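Local coordinates for cell envelope-related transcriptional attenuator domain-containing protein (Eubacterium siraeum, PDB 4OBM) that is not characterised but belongs to the LytR-CpsA-Psr family, whose members generally attach polysaccharides to bacterial cell walls, and may act in envelope assembly, at residues A[27-32]-A[36-41]; A[43-48]-A[254-259]; A[71-74]-A[80-83]. All blocks are in the same frame, centred on the assembly; numbering follows the deposited sequence. Where two conformers were deposited one is given.

Contact 1: A[27-32]-A[36-41]; sequences LMTLSA and KTPDKY
The Y41 ring is met obliquely by the methyl of T29, with T29 CG2 3.5 Å from Y41 CD2 and a little farther from CE2. At its far end the phenol turns back on the loop just before its own strand: Y41 OH makes a weak hydrogen bond to P38 O at 2.6 Å. I70 and C74, from the helix beyond, also touch this tyrosine. T29 spreads its branches over two neighbours. CG2 sits anti to the carbonyl carbon and goes to the ring, while OG1, held between the backbone N and that carbon (chi1 79°), lies 3.5 Å from P38 CG and hydrogen-bonds to the carboxylate of E79. With an alanine here, E79 would probably lose its hydroxyl partner, and the space CG2 fills beside the Y41 ring is likely to be left open. Strands 24-30 and 40-47 form an antiparallel beta hairpin. T29 and Y41 are a non-hydrogen-bonded pair of it, and L30 and K40 the adjoining hydrogen-bonded pair, with their CB atoms 4.2 Å apart on the other face of the sheet. L30 N donates to K40 O at 3.1 Å, approaching from above the carbonyl plane. The return bond is split by a classic beta bulge in which D39 and K40 both face L30. D39 N reaches L30 O at 2.8 Å, nearly in line with the carbonyl, whereas K40 N gives that oxygen a second, weak bond. Toward the turn, a water accepts from A32 N and donates to T37 O and to OD2 of D39. S31 OG, in one of its two conformers, lies 2.6 Å from K36 O, though its proton also has D33 O within reach.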
loop_
_atom_site.group_PDB
_atom_site.type_symbol
_atom_site.label_atom_id
_atom_site.label_comp_id
_atom_site.label_asym_id
_atom_site.label_seq_id
_atom_site.Cartn_x
_atom_site.Cartn_y
_atom_site.Cartn_z
ATOM N N LEU A 27 -3.705 5.318 3.089
ATOM C CA LEU A 27 -2.292 5.428 3.377
ATOM C C LEU A 27 -1.941 4.334 4.359
ATOM O O LEU A 27 -2.529 4.263 5.425
ATOM C CB LEU A 27 -1.907 6.810 3.929
ATOM C CG LEU A 27 -0.473 6.932 4.466
ATOM C CD1 LEU A 27 0.544 6.837 3.345
ATOM C CD2 LEU A 27 -0.305 8.215 5.252
HETATM N N MSE A 28 -0.984 3.469 3.996
HETATM C CA MSE A 28 -0.561 2.396 4.879
HETATM C C MSE A 28 0.848 2.641 5.296
HETATM O O MSE A 28 1.676 3.051 4.476
HETATM C CB MSE A 28 -0.735 1.049 4.209
HETATM C CG MSE A 28 -2.212 0.702 4.036
HETATM SE SE MSE A 28 -2.522 -0.935 3.139
HETATM C CE MSE A 28 -1.168 -0.921 1.676
ATOM N N THR A 29 1.102 2.489 6.609
ATOM C CA THR A 29 2.414 2.759 7.192
ATOM C C THR A 29 2.799 1.615 8.131
ATOM O O THR A 29 1.930 0.897 8.621
ATOM C CB THR A 29 2.442 4.141 7.912
ATOM O OG1 THR A 29 1.820 4.050 9.193
ATOM C CG2 THR A 29 1.807 5.268 7.095
ATOM N N LEU A 30 4.091 1.455 8.378
ATOM C CA LEU A 30 4.573 0.398 9.239
ATOM C C LEU A 30 5.614 0.930 10.202
ATOM O O LEU A 30 6.553 1.610 9.795
ATOM C CB LEU A 30 5.151 -0.761 8.391
ATOM C CG LEU A 30 5.912 -1.868 9.141
ATOM C CD1 LEU A 30 4.976 -2.685 10.056
ATOM C CD2 LEU A 30 6.670 -2.742 8.190
ATOM N N SER A 31 5.415 0.582 11.483
ATOM C CA SER A 31 6.289 0.921 12.598
ATOM C C SER A 31 6.774 -0.369 13.231
ATOM O O SER A 31 6.147 -1.392 13.032
ATOM C CB SER A 31 5.529 1.776 13.612
ATOM O OG SER A 31 6.327 2.094 14.739
ATOM N N ALA A 32 7.875 -0.330 14.005
ATOM C CA ALA A 32 8.364 -1.540 14.657
ATOM C C ALA A 32 7.367 -1.963 15.752
ATOM O O ALA A 32 7.102 -3.152 15.935
ATOM C CB ALA A 32 9.750 -1.293 15.244
ATOM N N LYS A 36 7.171 3.780 18.307
ATOM C CA LYS A 36 8.015 4.318 17.245
ATOM C C LYS A 36 7.248 4.900 16.065
ATOM O O LYS A 36 6.119 4.513 15.771
ATOM C CB LYS A 36 8.987 3.243 16.727
ATOM C CG LYS A 36 10.124 2.967 17.681
ATOM C CD LYS A 36 10.573 1.531 17.627
ATOM C CE LYS A 36 11.512 1.186 18.760
ATOM N NZ LYS A 36 10.876 1.301 20.117
ATOM N N THR A 37 7.909 5.846 15.388
ATOM C CA THR A 37 7.449 6.515 14.182
ATOM C C THR A 37 7.506 5.537 13.039
ATOM O O THR A 37 8.517 4.833 12.922
ATOM C CB THR A 37 8.376 7.717 13.889
ATOM O OG1 THR A 37 8.739 8.360 15.110
ATOM C CG2 THR A 37 7.779 8.698 12.891
ATOM N N PRO A 38 6.491 5.482 12.149
ATOM C CA PRO A 38 6.579 4.561 11.000
ATOM C C PRO A 38 7.826 4.792 10.121
ATOM O O PRO A 38 8.265 5.938 9.933
ATOM C CB PRO A 38 5.297 4.852 10.214
ATOM C CG PRO A 38 4.366 5.396 11.203
ATOM C CD PRO A 38 5.205 6.212 12.141
ATOM N N ASP A 39 8.399 3.682 9.620
ATOM C CA ASP A 39 9.557 3.668 8.718
ATOM C C ASP A 39 9.149 3.443 7.268
ATOM O O ASP A 39 9.936 3.740 6.372
ATOM C CB ASP A 39 10.561 2.570 9.120
ATOM C CG ASP A 39 11.630 3.035 10.075
ATOM O OD1 ASP A 39 12.343 4.020 9.739
ATOM O OD2 ASP A 39 11.769 2.413 11.155
ATOM N N LYS A 40 7.966 2.852 7.030
ATOM C CA LYS A 40 7.515 2.555 5.658
ATOM C C LYS A 40 6.195 3.206 5.373
ATOM O O LYS A 40 5.376 3.379 6.276
ATOM C CB LYS A 40 7.474 1.052 5.379
ATOM C CG LYS A 40 8.885 0.526 5.189
ATOM C CD LYS A 40 8.949 -0.956 4.981
ATOM C CE LYS A 40 10.356 -1.463 5.213
ATOM N NZ LYS A 40 11.352 -0.862 4.279
ATOM N N TYR A 41 6.042 3.677 4.138
ATOM C CA TYR A 41 4.877 4.455 3.702
ATOM C C TYR A 41 4.467 4.002 2.324
ATOM O O TYR A 41 5.309 3.853 1.452
ATOM C CB TYR A 41 5.197 5.970 3.711
ATOM C CG TYR A 41 5.596 6.497 5.072
ATOM C CD1 TYR A 41 6.918 6.441 5.505
ATOM C CD2 TYR A 41 4.642 6.996 5.954
ATOM C CE1 TYR A 41 7.280 6.849 6.787
ATOM C CE2 TYR A 41 4.997 7.435 7.232
ATOM C CZ TYR A 41 6.320 7.362 7.641
ATOM O OH TYR A 41 6.677 7.764 8.899
HETATM O O HOH W 1 9.388 2.156 13.341
#

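Contact 2: A[43-48]-A[254-259]; sequences TITYIA and KALGTG
L256, the last residue of helix 246-256, rests one methyl of its fork against T45 on strand 40-47. CG of L256 is anti to its own carbonyl carbon (chi1 -50°), and the second torsion sends CD1 out extended and turns the other methyl, CD2, onto the threonine. There CD2 meets the branch point: it is 3.8 Å from T45 CB and equally far from T45 OG1, with the threonine methyl only slightly farther off. The two side chains cross at about a right angle. In T45, OG1 stands beside the backbone N and hydrogen-bonds to S25 on the adjacent strand, while CG2 is anti to that N (chi1 -57° for OG1). Two residues along the strand, I47 reaches with its chain end, CD1, which rests 3.5 Å from L256 O. Its chi2 of -86° bends the ethyl arm toward the helix end. Beyond L256 the helix stops in a Schellman motif: G257, with positive phi, is the C-prime residue, and its N gives a weak bond to K254 O. L92, V54 and M56 also touch the leucine, so the end of helix 246-256 lies against strands 40-47 and 52-58. With no hydrogen bond or charge pair across it, the contact is a small one of methyl groups against a carbonyl oxygen and a threonine side chain, van der Waals in kind, and the threonine hydroxyl spends its polarity within the sheet.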
loop_
_atom_site.group_PDB
_atom_site.type_symbol
_atom_site.label_atom_id
_atom_site.label_comp_id
_atom_site.label_asym_id
_atom_site.label_seq_id
_atom_site.Cartn_x
_atom_site.Cartn_y
_atom_site.Cartn_z
ATOM N N THR A 43 0.738 4.101 -0.295
ATOM C CA THR A 43 -0.679 4.348 -0.557
ATOM C C THR A 43 -1.209 3.171 -1.388
ATOM O O THR A 43 -0.439 2.497 -2.078
ATOM C CB THR A 43 -0.942 5.694 -1.236
ATOM O OG1 THR A 43 -0.212 5.749 -2.449
ATOM C CG2 THR A 43 -0.620 6.912 -0.331
ATOM N N ILE A 44 -2.503 2.877 -1.249
ATOM C CA ILE A 44 -3.202 1.854 -2.010
ATOM C C ILE A 44 -4.434 2.537 -2.540
ATOM O O ILE A 44 -5.243 3.036 -1.757
ATOM C CB ILE A 44 -3.466 0.513 -1.265
ATOM C CG1 ILE A 44 -4.110 -0.534 -2.206
ATOM C CG2 ILE A 44 -4.204 0.677 0.082
ATOM C CD1 ILE A 44 -4.125 -1.955 -1.694
ATOM N N THR A 45 -4.520 2.649 -3.867
ATOM C CA THR A 45 -5.625 3.304 -4.564
ATOM C C THR A 45 -6.393 2.287 -5.385
ATOM O O THR A 45 -5.847 1.699 -6.329
ATOM C CB THR A 45 -5.117 4.451 -5.460
ATOM O OG1 THR A 45 -4.396 5.387 -4.665
ATOM C CG2 THR A 45 -6.253 5.178 -6.208
ATOM N N TYR A 46 -7.675 2.105 -5.038
ATOM C CA TYR A 46 -8.578 1.232 -5.773
ATOM C C TYR A 46 -9.240 2.024 -6.895
ATOM O O TYR A 46 -9.907 3.035 -6.636
ATOM C CB TYR A 46 -9.635 0.632 -4.829
ATOM C CG TYR A 46 -10.746 -0.132 -5.525
ATOM C CD1 TYR A 46 -10.468 -1.235 -6.330
ATOM C CD2 TYR A 46 -12.079 0.249 -5.380
ATOM C CE1 TYR A 46 -11.484 -1.941 -6.967
ATOM C CE2 TYR A 46 -13.105 -0.457 -6.006
ATOM C CZ TYR A 46 -12.803 -1.563 -6.783
ATOM O OH TYR A 46 -13.811 -2.247 -7.414
ATOM N N ILE A 47 -9.017 1.593 -8.143
ATOM C CA ILE A 47 -9.654 2.203 -9.320
ATOM C C ILE A 47 -10.698 1.190 -9.801
ATOM O O ILE A 47 -10.342 0.213 -10.456
ATOM C CB ILE A 47 -8.670 2.640 -10.439
ATOM C CG1 ILE A 47 -7.354 3.253 -9.886
ATOM C CG2 ILE A 47 -9.380 3.521 -11.500
ATOM C CD1 ILE A 47 -7.329 4.744 -9.556
ATOM N N ALA A 48 -11.969 1.400 -9.418
ATOM C CA ALA A 48 -13.087 0.511 -9.723
ATOM C C ALA A 48 -13.283 0.285 -11.221
ATOM O O ALA A 48 -13.565 -0.848 -11.607
ATOM C CB ALA A 48 -14.371 1.041 -9.113
ATOM N N LYS A 254 -0.812 10.063 -14.086
ATOM C CA LYS A 254 -1.163 9.235 -15.254
ATOM C C LYS A 254 -1.484 7.789 -14.812
ATOM O O LYS A 254 -2.505 7.243 -15.231
ATOM C CB LYS A 254 -0.034 9.263 -16.304
ATOM C CG LYS A 254 -0.482 8.880 -17.716
ATOM C CD LYS A 254 0.624 9.106 -18.756
ATOM C CE LYS A 254 1.374 7.845 -19.132
ATOM N NZ LYS A 254 2.304 7.393 -18.061
ATOM N N ALA A 255 -0.650 7.209 -13.921
ATOM C CA ALA A 255 -0.830 5.878 -13.334
ATOM C C ALA A 255 -2.171 5.745 -12.574
ATOM O O ALA A 255 -2.720 4.643 -12.515
ATOM C CB ALA A 255 0.320 5.568 -12.389
ATOM N N LEU A 256 -2.687 6.857 -11.996
ATOM C CA LEU A 256 -3.953 6.877 -11.242
ATOM C C LEU A 256 -5.121 7.474 -12.068
ATOM O O LEU A 256 -6.286 7.272 -11.722
ATOM C CB LEU A 256 -3.807 7.664 -9.918
ATOM C CG LEU A 256 -2.625 7.320 -9.011
ATOM C CD1 LEU A 256 -2.199 8.534 -8.195
ATOM C CD2 LEU A 256 -2.921 6.112 -8.115
ATOM N N GLY A 257 -4.797 8.190 -13.140
ATOM C CA GLY A 257 -5.786 8.838 -13.998
ATOM C C GLY A 257 -6.424 10.042 -13.334
ATOM O O GLY A 257 -7.620 10.279 -13.507
ATOM N N THR A 258 -5.622 10.796 -12.547
ATOM C CA THR A 258 -6.043 11.981 -11.783
ATOM C C THR A 258 -5.542 13.301 -12.419
ATOM O O THR A 258 -6.059 14.367 -12.071
ATOM C CB THR A 258 -5.583 11.884 -10.306
ATOM O OG1 THR A 258 -4.183 11.590 -10.242
ATOM C CG2 THR A 258 -6.376 10.861 -9.507
ATOM N N GLY A 259 -4.572 13.219 -13.335
ATOM C CA GLY A 259 -4.016 14.393 -14.022
ATOM C C GLY A 259 -3.104 14.067 -15.220
ATOM O O GLY A 259 -3.124 12.921 -15.722
ATOM O OXT GLY A 259 -2.384 14.983 -15.677
#

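Contact 3: A[71-74]-A[80-83]; sequences KQIC and AEVA
V82 and C74 meet because the valine turns CG2 anti to its own carbonyl carbon (chi1 176° for CG1), which puts that methyl over the start of C74. I73 presents a differently placed branch: its CG2 is anti to the backbone N, and this methyl, not the longer ethyl arm, faces the residues opposite. E81 sends CG out anti to its backbone N and then bends at chi2 (55°), so that its methylene part stays beside I73 while the carboxylate leads away. The V82 CG2 methyl lies 3.7 Å from C74 CB and the same distance from C74 N, touching the root of the cysteine. I73 CG2 bridges two neighbours, at 3.9 Å from V82 CG2, across which the side chains pass obliquely, and at 3.7 Å from E81 CG, where they cross at about a right angle. The glutamate therefore contributes aliphatic carbon and no charge. No hydrogen bond joins the two segments. Neighbouring side chains close around the cluster: I70 lies on V82, L85 on I73, and P38 on C74. C74 also touches R99 of strand 94-100, which places this corner of the helix against the sheet. The CA atoms of C74 and V82 are only 6.1 Å apart, far closer than eight residues of a straight helix would allow, and the backbone carbonyls of 71-74 and 80-83 are roughly opposed. Although residues 70-90 are helical throughout, the chain therefore turns sharply between these segments, and the arrangement is that of a strongly bent helix, its inner side filled by V82, I73 and C74, lying against the beta-sheet.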
loop_
_atom_site.group_PDB
_atom_site.type_symbol
_atom_site.label_atom_id
_atom_site.label_comp_id
_atom_site.label_asym_id
_atom_site.label_seq_id
_atom_site.Cartn_x
_atom_site.Cartn_y
_atom_site.Cartn_z
ATOM N N LYS A 71 8.578 10.903 7.150
ATOM C CA LYS A 71 8.717 10.415 8.516
ATOM C C LYS A 71 8.621 11.539 9.535
ATOM O O LYS A 71 7.920 11.359 10.529
ATOM C CB LYS A 71 10.010 9.626 8.698
ATOM C CG LYS A 71 10.121 8.959 10.064
ATOM C CD LYS A 71 11.246 7.972 10.133
ATOM C CE LYS A 71 11.210 7.328 11.493
ATOM N NZ LYS A 71 12.388 6.475 11.737
ATOM N N GLN A 72 9.300 12.691 9.300
ATOM C CA GLN A 72 9.267 13.837 10.225
ATOM C C GLN A 72 7.848 14.360 10.360
ATOM O O GLN A 72 7.386 14.567 11.477
ATOM C CB GLN A 72 10.209 14.969 9.767
ATOM C CG GLN A 72 11.681 14.720 10.079
ATOM C CD GLN A 72 12.590 15.772 9.485
ATOM O OE1 GLN A 72 12.378 16.297 8.382
ATOM N NE2 GLN A 72 13.644 16.081 10.204
ATOM N N ILE A 73 7.142 14.513 9.222
ATOM C CA ILE A 73 5.760 14.967 9.165
ATOM C C ILE A 73 4.874 13.991 9.934
ATOM O O ILE A 73 4.085 14.439 10.758
ATOM C CB ILE A 73 5.290 15.179 7.693
ATOM C CG1 ILE A 73 6.090 16.339 7.041
ATOM C CG2 ILE A 73 3.771 15.439 7.619
ATOM C CD1 ILE A 73 6.260 16.239 5.519
ATOM N N CYS A 74 5.040 12.670 9.713
ATOM C CA CYS A 74 4.262 11.646 10.416
ATOM C C CYS A 74 4.497 11.714 11.942
ATOM O O CYS A 74 3.545 11.502 12.709
ATOM C CB CYS A 74 4.553 10.252 9.869
ATOM S SG CYS A 74 3.402 8.976 10.442
ATOM N N ALA A 80 -2.599 11.502 8.982
ATOM C CA ALA A 80 -3.591 12.429 8.430
ATOM C C ALA A 80 -2.896 13.575 7.670
ATOM O O ALA A 80 -3.317 13.925 6.565
ATOM C CB ALA A 80 -4.480 12.975 9.549
ATOM N N GLU A 81 -1.797 14.112 8.230
ATOM C CA GLU A 81 -1.044 15.177 7.574
ATOM C C GLU A 81 -0.288 14.626 6.350
ATOM O O GLU A 81 -0.334 15.234 5.278
ATOM C CB GLU A 81 -0.085 15.868 8.562
ATOM C CG GLU A 81 0.486 17.191 8.065
ATOM C CD GLU A 81 -0.522 18.238 7.627
ATOM O OE1 GLU A 81 -1.616 18.315 8.235
ATOM O OE2 GLU A 81 -0.212 18.985 6.672
ATOM N N VAL A 82 0.376 13.475 6.500
ATOM C CA VAL A 82 1.080 12.820 5.393
ATOM C C VAL A 82 0.096 12.608 4.222
ATOM O O VAL A 82 0.420 12.990 3.090
ATOM C CB VAL A 82 1.744 11.492 5.831
ATOM C CG1 VAL A 82 2.397 10.782 4.637
ATOM C CG2 VAL A 82 2.759 11.726 6.945
ATOM N N ALA A 83 -1.117 12.031 4.517
ATOM C CA ALA A 83 -2.175 11.739 3.548
ATOM C C ALA A 83 -2.708 13.009 2.874
ATOM O O ALA A 83 -3.064 12.957 1.695
ATOM C CB ALA A 83 -3.309 10.997 4.224
#

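In the fold
Contact 1 is partly buried and mixes backbone hydrogen bonds, a bridging water and charged side chains at its turn end. Contacts 2 and 3 are buried and hold no hydrogen bond between their segments: contact 3 is carbon on carbon but for one backbone N, while contact 2 sets methyls against oxygens. Contacts 1 and 2 share strand 40-47 and touch through M28 on I44 and L27 on T43, yet their centres are about 22 Å apart. Contact 3 adjoins contact 1: D39 forms a salt bridge with K71, and Y41 packs against K71, joining the hairpin to helix 70-90. Contact 2 brings distant parts of the chain together, contact 3 neighbouring ones.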